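Local atomic coordinates of beta-glucosidase (Chaetomella raphigera, PDB entry 6JXG), a protein that probably hydrolyses terminal, non-reducing beta-D-glucosyl residues to release beta-D-glucose, as a secreted family 3 glycoside hydrolase of cellulose degradation. Residues 329-334 with 515-520; 335-340 with 499-504; 431-436 with 478-483; 484-489 with 529-534. One frame throughout, in Å; residues are numbered along the deposited sequence.

Interaction 1 of 4, residues 329-334 with 515-520; sequences IARDGI and LADILY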
loop_
_atom_site.group_PDB
_atom_site.type_symbol
_atom_site.label_atom_id
_atom_site.label_comp_id
_atom_site.label_asym_id
_atom_site.label_seq_id
_atom_site.Cartn_x
_atom_site.Cartn_y
_atom_site.Cartn_z
ATOM N N ILE A 329 -1.355 -12.723 -6.544
ATOM C CA ILE A 329 -0.632 -11.444 -6.411
ATOM C C ILE A 329 0.882 -11.594 -6.390
ATOM O O ILE A 329 1.577 -10.759 -6.982
ATOM C CB ILE A 329 -1.168 -10.688 -5.172
ATOM C CG1 ILE A 329 -2.637 -10.295 -5.423
ATOM C CG2 ILE A 329 -0.278 -9.498 -4.820
ATOM C CD1 ILE A 329 -3.390 -9.810 -4.251
ATOM N N ALA A 330 1.414 -12.637 -5.748
ATOM C CA ALA A 330 2.846 -12.926 -5.785
ATOM C C ALA A 330 3.278 -13.131 -7.219
ATOM O O ALA A 330 4.363 -12.718 -7.608
ATOM C CB ALA A 330 3.186 -14.164 -4.996
ATOM N N ARG A 331 2.407 -13.727 -8.020
ATOM C CA ARG A 331 2.717 -13.937 -9.434
ATOM C C ARG A 331 2.520 -12.688 -10.292
ATOM O O ARG A 331 3.377 -12.269 -11.068
ATOM C CB ARG A 331 1.808 -15.099 -9.936
ATOM C CG ARG A 331 1.818 -15.457 -11.413
ATOM C CD ARG A 331 0.695 -16.482 -11.678
ATOM N NE ARG A 331 -0.533 -15.726 -11.716
ATOM C CZ ARG A 331 -1.777 -16.090 -11.334
ATOM N NH1 ARG A 331 -2.014 -17.243 -10.828
ATOM N NH2 ARG A 331 -2.824 -15.245 -11.522
ATOM N N ASP A 332 1.317 -12.130 -10.240
ATOM C CA ASP A 332 0.922 -11.115 -11.181
ATOM C C ASP A 332 1.449 -9.716 -10.842
ATOM O O ASP A 332 1.290 -8.809 -11.627
ATOM C CB ASP A 332 -0.597 -11.052 -11.347
ATOM C CG ASP A 332 -1.216 -12.267 -11.986
ATOM O OD1 ASP A 332 -0.501 -13.167 -12.488
ATOM O OD2 ASP A 332 -2.475 -12.254 -12.063
ATOM N N GLY A 333 2.092 -9.526 -9.692
ATOM C CA GLY A 333 2.746 -8.272 -9.390
ATOM C C GLY A 333 4.225 -8.267 -9.687
ATOM O O GLY A 333 4.890 -7.226 -9.475
ATOM N N ILE A 334 4.780 -9.426 -10.070
ATOM C CA ILE A 334 6.153 -9.473 -10.598
ATOM C C ILE A 334 6.299 -8.573 -11.815
ATOM O O ILE A 334 5.449 -8.580 -12.651
ATOM C CB ILE A 334 6.558 -10.908 -10.899
ATOM C CG1 ILE A 334 6.627 -11.727 -9.577
ATOM C CG2 ILE A 334 7.885 -10.927 -11.626
ATOM C CD1 ILE A 334 6.986 -13.210 -9.776
ATOM N N LEU A 515 6.806 -16.690 -8.280
ATOM C CA LEU A 515 8.017 -16.525 -9.085
ATOM C C LEU A 515 8.209 -17.633 -10.110
ATOM O O LEU A 515 8.544 -17.362 -11.277
ATOM C CB LEU A 515 9.232 -16.483 -8.161
ATOM C CG LEU A 515 10.566 -16.460 -8.865
ATOM C CD1 LEU A 515 10.666 -15.071 -9.541
ATOM C CD2 LEU A 515 11.805 -16.755 -7.971
ATOM N N ALA A 516 8.074 -18.888 -9.672
ATOM C CA ALA A 516 8.197 -20.017 -10.624
ATOM C C ALA A 516 7.145 -20.030 -11.688
ATOM O O ALA A 516 7.407 -20.442 -12.818
ATOM C CB ALA A 516 8.165 -21.339 -9.894
ATOM N N ASP A 517 5.949 -19.571 -11.359
ATOM C CA ASP A 517 4.843 -19.480 -12.339
ATOM C C ASP A 517 5.320 -18.615 -13.520
ATOM O O ASP A 517 4.915 -18.832 -14.677
ATOM C CB ASP A 517 3.575 -18.804 -11.774
ATOM C CG ASP A 517 2.801 -19.676 -10.784
ATOM O OD1 ASP A 517 3.040 -20.899 -10.710
ATOM O OD2 ASP A 517 1.924 -19.135 -10.069
ATOM N N ILE A 518 6.138 -17.619 -13.221
ATOM C CA ILE A 518 6.703 -16.747 -14.283
ATOM C C ILE A 518 7.998 -17.309 -14.881
ATOM O O ILE A 518 8.161 -17.358 -16.126
ATOM C CB ILE A 518 6.884 -15.287 -13.757
ATOM C CG1 ILE A 518 5.510 -14.596 -13.751
ATOM C CG2 ILE A 518 7.872 -14.449 -14.575
ATOM C CD1 ILE A 518 4.953 -14.578 -12.406
ATOM N N LEU A 519 8.915 -17.727 -14.037
ATOM C CA LEU A 519 10.209 -18.221 -14.529
ATOM C C LEU A 519 10.086 -19.372 -15.492
ATOM O O LEU A 519 10.824 -19.411 -16.472
ATOM C CB LEU A 519 11.094 -18.670 -13.391
ATOM C CG LEU A 519 11.650 -17.576 -12.466
ATOM C CD1 LEU A 519 12.533 -18.213 -11.388
ATOM C CD2 LEU A 519 12.376 -16.484 -13.209
ATOM N N TYR A 520 9.165 -20.297 -15.237
ATOM C CA TYR A 520 9.017 -21.475 -16.119
ATOM C C TYR A 520 7.952 -21.274 -17.188
ATOM O O TYR A 520 7.611 -22.173 -17.935
ATOM C CB TYR A 520 8.804 -22.734 -15.262
ATOM C CG TYR A 520 10.121 -23.350 -14.816
ATOM C CD1 TYR A 520 10.839 -24.219 -15.675
ATOM C CD2 TYR A 520 10.675 -23.055 -13.565
ATOM C CE1 TYR A 520 12.053 -24.775 -15.280
ATOM C CE2 TYR A 520 11.899 -23.575 -13.175
ATOM C CZ TYR A 520 12.573 -24.453 -14.013
ATOM O OH TYR A 520 13.776 -24.972 -13.599
#
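No hydrogen bond joins residues 329-334 to 515-520, so the evidence for this contact lies in packing and in how the charges are distributed. The charged part centres on Arg331, whose CG is anti to the backbone N. A bend at chi3 (78°) turns the guanidinium back onto the next residue. NE and NH2 grip Asp332 side-on, one oxygen each: NE to OD1 of Asp332 at 2.7 Å is a nearly straight bond (170°) and a salt bridge. Asp517 meets the aliphatic part of Arg331 instead, its OD2 lying 3.3 Å from Arg331 CD, while NH1 of Arg331 stays 4.4 Å from that oxygen, beyond a salt bridge. The firmer partner of Asp517 is Arg327.

The remaining contacts are van der Waals packing. Ile518 CD1 presses on Arg331 at two points, 3.4 Å from CG and only 3.1 Å from the carbonyl O. This tight fit coincides with an Ile518 chi2 of 101°, off the staggered positions. Ile334 comes tip to tip with Ile518, CD1 to CD1 at 3.6 Å, and the same Ile334 methyl rests 3.5 Å from Leu515 CA. An alanine in place of Arg331 would remove the chain from CG outward, which would probably loosen the packing of Ile518 CD1 and Asp517 and leave Asp332 without its two-nitrogen grip.

The pair thus joins the C-terminal end of helix 323-332 to helix 511-519. Helix 84-100 touches Ile329 and Asp332, helix 396-406 borders Leu515 and Ala516, and strand 498-503 lies against Ile334 and Leu515 through Val502.

Interaction 2 of 4, residues 335-340 with 499-504; sequences VLLTNK and KAIVWA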
loop_
_atom_site.group_PDB
_atom_site.type_symbol
_atom_site.label_atom_id
_atom_site.label_comp_id
_atom_site.label_asym_id
_atom_site.label_seq_id
_atom_site.Cartn_x
_atom_site.Cartn_y
_atom_site.Cartn_z
ATOM N N VAL A 335 7.385 -7.803 -11.911
ATOM C CA VAL A 335 7.616 -6.985 -13.047
ATOM C C VAL A 335 8.874 -7.488 -13.751
ATOM O O VAL A 335 9.942 -7.543 -13.148
ATOM C CB VAL A 335 7.804 -5.505 -12.641
ATOM C CG1 VAL A 335 7.994 -4.658 -13.890
ATOM C CG2 VAL A 335 6.602 -5.045 -11.839
ATOM N N LEU A 336 8.751 -7.876 -15.014
ATOM C CA LEU A 336 9.922 -8.183 -15.817
ATOM C C LEU A 336 10.583 -6.930 -16.347
ATOM O O LEU A 336 9.952 -6.179 -17.088
ATOM C CB LEU A 336 9.519 -9.150 -16.960
ATOM C CG LEU A 336 10.597 -9.753 -17.884
ATOM C CD1 LEU A 336 11.590 -10.625 -17.101
ATOM C CD2 LEU A 336 10.008 -10.541 -19.079
ATOM N N LEU A 337 11.862 -6.710 -15.973
ATOM C CA LEU A 337 12.571 -5.482 -16.376
ATOM C C LEU A 337 13.431 -5.569 -17.620
ATOM O O LEU A 337 13.477 -4.612 -18.411
ATOM C CB LEU A 337 13.435 -4.891 -15.216
ATOM C CG LEU A 337 12.630 -4.438 -13.970
ATOM C CD1 LEU A 337 13.607 -3.943 -12.868
ATOM C CD2 LEU A 337 11.606 -3.335 -14.254
ATOM N N THR A 338 14.104 -6.686 -17.799
ATOM C CA THR A 338 14.906 -6.931 -19.019
ATOM C C THR A 338 14.755 -8.387 -19.339
ATOM O O THR A 338 14.556 -9.190 -18.445
ATOM C CB THR A 338 16.434 -6.640 -18.852
ATOM O OG1 THR A 338 16.980 -7.487 -17.857
ATOM C CG2 THR A 338 16.694 -5.249 -18.371
ATOM N N ASN A 339 14.892 -8.750 -20.617
ATOM C CA ASN A 339 14.884 -10.123 -21.043
ATOM C C ASN A 339 15.474 -10.202 -22.462
ATOM O O ASN A 339 14.801 -9.900 -23.415
ATOM C CB ASN A 339 13.434 -10.591 -21.079
ATOM C CG ASN A 339 13.304 -12.077 -21.330
ATOM O OD1 ASN A 339 14.256 -12.825 -21.182
ATOM N ND2 ASN A 339 12.121 -12.518 -21.727
ATOM N N LYS A 340 16.736 -10.477 -22.572
ATOM C CA LYS A 340 17.448 -10.482 -23.852
ATOM C C LYS A 340 17.296 -11.812 -24.568
ATOM O O LYS A 340 17.621 -12.850 -23.985
ATOM C CB LYS A 340 18.901 -10.242 -23.581
ATOM C CG LYS A 340 19.176 -8.877 -22.970
ATOM C CD LYS A 340 20.676 -8.636 -22.886
ATOM C CE LYS A 340 21.136 -7.800 -21.702
ATOM N NZ LYS A 340 21.367 -6.383 -22.079
ATOM N N LYS A 499 21.180 -11.396 -18.586
ATOM C CA LYS A 499 20.263 -11.545 -19.703
ATOM C C LYS A 499 18.821 -11.236 -19.308
ATOM O O LYS A 499 18.036 -10.923 -20.190
ATOM C CB LYS A 499 20.290 -12.975 -20.267
ATOM C CG LYS A 499 21.692 -13.482 -20.664
ATOM C CD LYS A 499 22.360 -12.553 -21.664
ATOM C CE LYS A 499 23.659 -13.142 -22.186
ATOM N NZ LYS A 499 24.355 -12.030 -22.830
ATOM N N ALA A 500 18.474 -11.340 -18.018
ATOM C CA ALA A 500 17.091 -11.008 -17.558
ATOM C C ALA A 500 17.113 -10.524 -16.119
ATOM O O ALA A 500 17.951 -10.960 -15.305
ATOM C CB ALA A 500 16.149 -12.165 -17.763
ATOM N N ILE A 501 16.295 -9.510 -15.837
ATOM C CA ILE A 501 16.145 -9.008 -14.492
ATOM C C ILE A 501 14.636 -9.103 -14.151
ATOM O O ILE A 501 13.792 -8.517 -14.832
ATOM C CB ILE A 501 16.646 -7.568 -14.352
ATOM C CG1 ILE A 501 18.127 -7.481 -14.690
ATOM C CG2 ILE A 501 16.476 -7.086 -12.933
ATOM C CD1 ILE A 501 18.605 -6.065 -14.632
ATOM N N VAL A 502 14.340 -9.875 -13.105
ATOM C CA VAL A 502 12.979 -10.050 -12.614
ATOM C C VAL A 502 12.795 -9.290 -11.313
ATOM O O VAL A 502 13.422 -9.624 -10.334
ATOM C CB VAL A 502 12.747 -11.527 -12.361
ATOM C CG1 VAL A 502 11.351 -11.733 -11.840
ATOM C CG2 VAL A 502 13.117 -12.323 -13.646
ATOM N N TRP A 503 11.989 -8.223 -11.332
ATOM C CA TRP A 503 11.681 -7.434 -10.150
ATOM C C TRP A 503 10.490 -8.132 -9.466
ATOM O O TRP A 503 9.300 -7.885 -9.780
ATOM C CB TRP A 503 11.371 -6.015 -10.591
ATOM C CG TRP A 503 11.257 -5.064 -9.559
ATOM C CD1 TRP A 503 10.086 -4.614 -9.024
ATOM C CD2 TRP A 503 12.318 -4.337 -8.937
ATOM N NE1 TRP A 503 10.361 -3.695 -8.054
ATOM C CE2 TRP A 503 11.725 -3.477 -7.989
ATOM C CE3 TRP A 503 13.696 -4.334 -9.069
ATOM C CZ2 TRP A 503 12.459 -2.675 -7.172
ATOM C CZ3 TRP A 503 14.441 -3.536 -8.233
ATOM C CH2 TRP A 503 13.830 -2.712 -7.304
ATOM N N ALA A 504 10.809 -9.000 -8.524
ATOM C CA ALA A 504 9.801 -9.935 -7.993
ATOM C C ALA A 504 9.057 -9.373 -6.789
ATOM O O ALA A 504 8.042 -9.936 -6.368
ATOM C CB ALA A 504 10.506 -11.215 -7.583
#
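Leu337 and Trp503 run side by side and point the same way, with Leu337 CD1 3.8 Å from Trp503 CB and equally close to CE3, at an oblique approach to the indole. Trp503 CG is anti to the backbone N (chi1 -170°), which carries the ring on past the strand pair, where NE1 is hydrogen-bonded to Tyr531. Thr338 and Ile501 instead cross obliquely: OG1 of Thr338 sits in the crowded position between backbone N and carbonyl carbon, and lies 3.4 Å from Ile501 CG1. On the other face of the sheet Leu336 CD1 meets Val502 CG2 at 4.1 Å, again obliquely.

Between the regular pairs lies a classic beta bulge, in which Leu337 and Thr338 both face Ile501 and the register slips by one. Leu337 N donates to Ile501 O at 2.9 Å, and Ile501 N donates to Thr338 O at 3.2 Å. The strands are antiparallel, their axes at 175°, and 335-339 is the outermost strand of a sheet whose other strands run parallel to one another. Beyond the bulge, Val335 and Trp503 form a hydrogen-bonded pair, the Val335 N to Trp503 O bond being almost straight (177°). At the opposite end Lys340 N reaches Lys499 O at 2.8 Å.

Interaction 3 of 4, residues 431-436 with 478-483; sequences TAIVFI and IVVINS. With MAN (alpha-D-mannopyranose), chain E.
Val480 is the side chain to trace, since each of its side-chain carbons has a partner on strand 431-436. Its CB lies 3.7 Å from Phe435 CD1, at an oblique approach to the ring. From there CG1, anti to the backbone N (chi1 177°), stays beside the same ring, 3.8 Å from Phe435 CD1. CG2, anti to the carbonyl carbon, turns back to Ile433 and meets its CG2 at 3.7 Å. Phe435 and Ile433 lie alongside Val480 and point the same way, as neighbours on one face of a sheet do.

On the other face Ile436 CG1 lies 3.8 Å from Ile481 CG1, and helix 463-471 covers Val434 and Val479. Because that helix falls between the two strands in sequence, this is a beta-alpha-beta crossover. Five backbone hydrogen bonds knit the parallel strands, from Ile478 N to Ala432 O (2.8 Å) through to Asn482 N to Ile436 O (2.8 Å). In segment 431-436, Thr431 OG1 is bonded covalently to C1 of the mannose (1.4 Å), an O-linked glycan.

The chemistry implies a division of labour: backbone polar groups pair between the strands, while aliphatic carbons line both faces, joined on the Val480 face by the Phe435 ring.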
loop_
_atom_site.group_PDB
_atom_site.type_symbol
_atom_site.label_atom_id
_atom_site.label_comp_id
_atom_site.label_asym_id
_atom_site.label_seq_id
_atom_site.Cartn_x
_atom_site.Cartn_y
_atom_site.Cartn_z
ATOM N N THR A 431 23.498 -21.840 -16.960
ATOM C CA THR A 431 22.714 -20.620 -16.661
ATOM C C THR A 431 22.711 -20.500 -15.173
ATOM O O THR A 431 22.596 -21.513 -14.484
ATOM C CB THR A 431 21.274 -20.790 -17.186
ATOM O OG1 THR A 431 21.320 -20.750 -18.608
ATOM C CG2 THR A 431 20.334 -19.579 -16.763
ATOM N N ALA A 432 22.793 -19.271 -14.690
ATOM C CA ALA A 432 22.812 -18.944 -13.244
ATOM C C ALA A 432 21.712 -17.978 -12.886
ATOM O O ALA A 432 21.595 -16.935 -13.533
ATOM C CB ALA A 432 24.122 -18.276 -12.893
ATOM N N ILE A 433 20.936 -18.309 -11.864
ATOM C CA ILE A 433 19.915 -17.388 -11.326
ATOM C C ILE A 433 20.397 -16.955 -9.940
ATOM O O ILE A 433 20.666 -17.823 -9.061
ATOM C CB ILE A 433 18.530 -18.048 -11.152
ATOM C CG1 ILE A 433 18.142 -18.892 -12.387
ATOM C CG2 ILE A 433 17.536 -16.982 -10.776
ATOM C CD1 ILE A 433 16.825 -19.662 -12.314
ATOM N N VAL A 434 20.567 -15.638 -9.791
ATOM C CA VAL A 434 21.107 -15.047 -8.627
ATOM C C VAL A 434 20.009 -14.160 -7.963
ATOM O O VAL A 434 19.342 -13.380 -8.632
ATOM C CB VAL A 434 22.422 -14.266 -8.930
ATOM C CG1 VAL A 434 22.252 -13.233 -10.027
ATOM C CG2 VAL A 434 22.987 -13.609 -7.694
ATOM N N PHE A 435 19.908 -14.268 -6.645
ATOM C CA PHE A 435 18.799 -13.759 -5.849
ATOM C C PHE A 435 19.349 -12.720 -4.887
ATOM O O PHE A 435 20.209 -13.012 -4.044
ATOM C CB PHE A 435 18.153 -14.929 -5.062
ATOM C CG PHE A 435 17.447 -15.935 -5.923
ATOM C CD1 PHE A 435 16.069 -15.860 -6.121
ATOM C CD2 PHE A 435 18.136 -16.905 -6.591
ATOM C CE1 PHE A 435 15.418 -16.766 -6.941
ATOM C CE2 PHE A 435 17.472 -17.824 -7.416
ATOM C CZ PHE A 435 16.117 -17.737 -7.598
ATOM N N ILE A 436 18.851 -11.502 -5.003
ATOM C CA ILE A 436 19.280 -10.389 -4.215
ATOM C C ILE A 436 18.077 -9.655 -3.661
ATOM O O ILE A 436 16.958 -9.754 -4.216
ATOM C CB ILE A 436 20.222 -9.426 -4.979
ATOM C CG1 ILE A 436 19.565 -8.843 -6.238
ATOM C CG2 ILE A 436 21.494 -10.155 -5.329
ATOM C CD1 ILE A 436 20.247 -7.641 -6.850
ATOM N N ILE A 478 20.453 -14.758 -14.903
ATOM C CA ILE A 478 19.109 -14.182 -14.635
ATOM C C ILE A 478 19.180 -13.594 -13.218
ATOM O O ILE A 478 19.549 -14.345 -12.272
ATOM C CB ILE A 478 18.087 -15.312 -14.580
ATOM C CG1 ILE A 478 18.149 -16.172 -15.855
ATOM C CG2 ILE A 478 16.690 -14.787 -14.238
ATOM C CD1 ILE A 478 17.909 -15.485 -17.149
ATOM N N VAL A 479 18.888 -12.315 -13.037
ATOM C CA VAL A 479 18.843 -11.689 -11.709
ATOM C C VAL A 479 17.394 -11.618 -11.207
ATOM O O VAL A 479 16.554 -11.020 -11.835
ATOM C CB VAL A 479 19.457 -10.277 -11.695
ATOM C CG1 VAL A 479 19.419 -9.647 -10.318
ATOM C CG2 VAL A 479 20.880 -10.315 -12.221
ATOM N N VAL A 480 17.143 -12.231 -10.062
ATOM C CA VAL A 480 15.860 -12.082 -9.302
ATOM C C VAL A 480 16.051 -11.149 -8.145
ATOM O O VAL A 480 16.910 -11.429 -7.294
ATOM C CB VAL A 480 15.341 -13.432 -8.817
ATOM C CG1 VAL A 480 14.076 -13.266 -7.981
ATOM C CG2 VAL A 480 15.096 -14.287 -10.021
ATOM N N ILE A 481 15.208 -10.101 -8.051
ATOM C CA ILE A 481 15.349 -9.128 -7.044
ATOM C C ILE A 481 14.090 -9.082 -6.208
ATOM O O ILE A 481 13.017 -8.837 -6.774
ATOM C CB ILE A 481 15.588 -7.746 -7.637
ATOM C CG1 ILE A 481 16.805 -7.711 -8.528
ATOM C CG2 ILE A 481 15.792 -6.695 -6.546
ATOM C CD1 ILE A 481 17.111 -6.315 -9.082
ATOM N N ASN A 482 14.234 -9.331 -4.891
ATOM C CA ASN A 482 13.131 -9.157 -3.932
ATOM C C ASN A 482 13.405 -7.879 -3.120
ATOM O O ASN A 482 14.208 -7.897 -2.190
ATOM C CB ASN A 482 13.009 -10.406 -3.043
ATOM C CG ASN A 482 12.433 -11.585 -3.762
ATOM O OD1 ASN A 482 11.186 -11.652 -4.062
ATOM N ND2 ASN A 482 13.285 -12.534 -4.086
ATOM N N SER A 483 12.724 -6.756 -3.457
ATOM C CA SER A 483 12.980 -5.492 -2.826
ATOM C C SER A 483 11.716 -4.764 -2.458
ATOM O O SER A 483 10.715 -4.815 -3.181
ATOM C CB SER A 483 13.758 -4.577 -3.786
ATOM O OG SER A 483 13.932 -3.240 -3.320
HETATM C C1 MAN E . 20.245 -21.501 -19.138
HETATM C C2 MAN E . 20.973 -21.613 -20.487
HETATM C C3 MAN E . 20.821 -20.412 -21.424
HETATM C C4 MAN E . 19.376 -19.930 -21.458
HETATM C C5 MAN E . 19.033 -19.633 -20.024
HETATM C C6 MAN E . 17.704 -18.925 -19.899
HETATM O O2 MAN E . 20.372 -22.695 -21.106
HETATM O O3 MAN E . 21.199 -20.874 -22.693
HETATM O O4 MAN E . 19.184 -18.771 -22.287
HETATM O O5 MAN E . 19.023 -20.831 -19.271
HETATM O O6 MAN E . 16.647 -19.767 -20.323
#

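Interaction 4 of 4, residues 484-489 with 529-534; sequences VGPLIL and LPYTIA
The water oxygen between Leu489 and Ala534 is held by two hydrogen bonds: it accepts from Leu489 N at 2.9 Å and donates to Ala534 O at 2.8 Å. It is the polar link between these two loops, which have no direct hydrogen bond, and it lies at the N-cap residue of helix 490-493. Ile488 CD1 comes to 3.3 Å from the same Ala534 O.

Packing does the rest. Pro486 lies flat over Tyr531, its CD 3.7 Å from the ring centroid and just 2° off the normal, a CH-pi contact. Pro530 CD covers the opposite face, 4.1 Å above the plane, so the phenol is sandwiched between prolines, one from each loop. This joins the loop after strand 477-483 to the segment that follows helix 511-519 in the family 3 C-terminal domain. A chi1 of 44° places Tyr531 CG in the crowded position between backbone N and carbonyl carbon, and sends the ring toward Gly485, whose CA lies 3.7 Å from OH. That hydroxyl is hydrogen-bonded to Trp503. An alanine at Tyr531 would remove the ring and its hydroxyl, which would probably leave Pro486 and Pro530 without the surface they sandwich and Trp503 NE1 without this partner. Farther along, Ile533 CG2, anti to the backbone N, presses tightly on Leu487 O at 3.1 Å, while Leu489 CG borders the same methyl.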
loop_
_atom_site.group_PDB
_atom_site.type_symbol
_atom_site.label_atom_id
_atom_site.label_comp_id
_atom_site.label_asym_id
_atom_site.label_seq_id
_atom_site.Cartn_x
_atom_site.Cartn_y
_atom_site.Cartn_z
ATOM N N VAL A 484 11.809 -4.081 -1.320
ATOM C CA VAL A 484 10.755 -3.204 -0.787
ATOM C C VAL A 484 10.528 -1.949 -1.567
ATOM O O VAL A 484 9.525 -1.263 -1.347
ATOM C CB VAL A 484 11.020 -2.838 0.683
ATOM C CG1 VAL A 484 10.990 -4.105 1.506
ATOM C CG2 VAL A 484 12.385 -2.128 0.883
ATOM N N GLY A 485 11.456 -1.596 -2.478
ATOM C CA GLY A 485 11.320 -0.368 -3.209
ATOM C C GLY A 485 12.394 -0.174 -4.233
ATOM O O GLY A 485 13.231 -1.044 -4.375
ATOM N N PRO A 486 12.393 0.976 -4.897
ATOM C CA PRO A 486 13.370 1.278 -5.942
ATOM C C PRO A 486 14.794 0.996 -5.503
ATOM O O PRO A 486 15.190 1.220 -4.326
ATOM C CB PRO A 486 13.199 2.793 -6.161
ATOM C CG PRO A 486 11.867 3.137 -5.626
ATOM C CD PRO A 486 11.514 2.128 -4.608
ATOM N N LEU A 487 15.569 0.529 -6.456
ATOM C CA LEU A 487 16.982 0.360 -6.326
ATOM C C LEU A 487 17.641 0.935 -7.624
ATOM O O LEU A 487 17.064 0.889 -8.691
ATOM C CB LEU A 487 17.371 -1.103 -6.180
ATOM C CG LEU A 487 16.896 -1.829 -4.949
ATOM C CD1 LEU A 487 17.105 -3.297 -5.061
ATOM C CD2 LEU A 487 17.730 -1.226 -3.809
ATOM N N ILE A 488 18.882 1.374 -7.497
ATOM C CA ILE A 488 19.666 1.791 -8.654
ATOM C C ILE A 488 20.333 0.501 -9.156
ATOM O O ILE A 488 21.040 -0.174 -8.431
ATOM C CB ILE A 488 20.706 2.867 -8.258
ATOM C CG1 ILE A 488 20.047 4.048 -7.535
ATOM C CG2 ILE A 488 21.563 3.291 -9.465
ATOM C CD1 ILE A 488 19.014 4.828 -8.346
ATOM N N LEU A 489 20.088 0.191 -10.410
ATOM C CA LEU A 489 20.477 -1.052 -11.003
ATOM C C LEU A 489 21.595 -0.867 -12.046
ATOM O O LEU A 489 21.972 -1.847 -12.681
ATOM C CB LEU A 489 19.292 -1.718 -11.649
ATOM C CG LEU A 489 18.101 -2.004 -10.734
ATOM C CD1 LEU A 489 16.980 -2.734 -11.472
ATOM C CD2 LEU A 489 18.608 -2.862 -9.604
ATOM N N LEU A 529 5.831 -1.441 -12.883
ATOM C CA LEU A 529 6.382 -0.737 -11.731
ATOM C C LEU A 529 5.412 0.304 -11.187
ATOM O O LEU A 529 4.808 1.065 -11.955
ATOM C CB LEU A 529 7.649 -0.041 -12.106
ATOM C CG LEU A 529 8.895 -0.849 -12.396
ATOM C CD1 LEU A 529 9.973 0.116 -12.823
ATOM C CD2 LEU A 529 9.356 -1.675 -11.176
ATOM N N PRO A 530 5.249 0.359 -9.842
ATOM C CA PRO A 530 4.443 1.374 -9.206
ATOM C C PRO A 530 5.257 2.549 -8.702
ATOM O O PRO A 530 4.728 3.402 -8.036
ATOM C CB PRO A 530 3.837 0.618 -8.008
ATOM C CG PRO A 530 4.956 -0.285 -7.542
ATOM C CD PRO A 530 5.608 -0.721 -8.891
ATOM N N TYR A 531 6.530 2.583 -9.069
ATOM C CA TYR A 531 7.449 3.688 -8.797
ATOM C C TYR A 531 8.533 3.723 -9.854
ATOM O O TYR A 531 8.580 2.861 -10.733
ATOM C CB TYR A 531 8.027 3.547 -7.400
ATOM C CG TYR A 531 8.447 2.122 -7.065
ATOM C CD1 TYR A 531 9.416 1.469 -7.803
ATOM C CD2 TYR A 531 7.865 1.431 -5.979
ATOM C CE1 TYR A 531 9.783 0.189 -7.509
ATOM C CE2 TYR A 531 8.249 0.140 -5.686
ATOM C CZ TYR A 531 9.201 -0.469 -6.466
ATOM O OH TYR A 531 9.572 -1.751 -6.131
ATOM N N THR A 532 9.311 4.782 -9.850
ATOM C CA THR A 532 10.359 4.950 -10.844
ATOM C C THR A 532 11.654 4.400 -10.369
ATOM O O THR A 532 11.984 4.597 -9.178
ATOM C CB THR A 532 10.550 6.451 -11.171
ATOM O OG1 THR A 532 9.362 7.006 -11.664
ATOM C CG2 THR A 532 11.656 6.714 -12.208
ATOM N N ILE A 533 12.396 3.710 -11.278
ATOM C CA ILE A 533 13.755 3.259 -11.036
ATOM C C ILE A 533 14.688 4.199 -11.830
ATOM O O ILE A 533 14.750 4.183 -13.077
ATOM C CB ILE A 533 13.973 1.782 -11.414
ATOM C CG1 ILE A 533 13.092 0.896 -10.535
ATOM C CG2 ILE A 533 15.458 1.361 -11.336
ATOM C CD1 ILE A 533 13.288 -0.569 -10.737
ATOM N N ALA A 534 15.349 5.079 -11.072
ATOM C CA ALA A 534 16.246 6.102 -11.628
ATOM C C ALA A 534 17.628 5.515 -11.943
ATOM O O ALA A 534 18.005 4.393 -11.500
ATOM C CB ALA A 534 16.398 7.179 -10.644
HETATM O O HOH W 1 19.060 1.997 -12.498
#

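Overall arrangement
From the N terminus, helix 323-332 leads straight into strand 335-339, so the first halves of interactions 1 and 2 follow each other. Interaction 3 then closes the shortest of the nested loops, between 431-436 and 478-483, inside the loop closed by interaction 2, which in turn lies inside that of interaction 1. Segment 484-489 opens interaction 4 directly after strand 477-483, so interactions 3 and 4 are in series. Its partner 529-534 comes after both 499-504 and 515-520, and interaction 4 therefore crosses interactions 1 and 2. Interactions 2 and 3 share the sheet through neighbouring strands 498-503 and 477-483; interaction 1 adds helices, and interaction 4 adds loops.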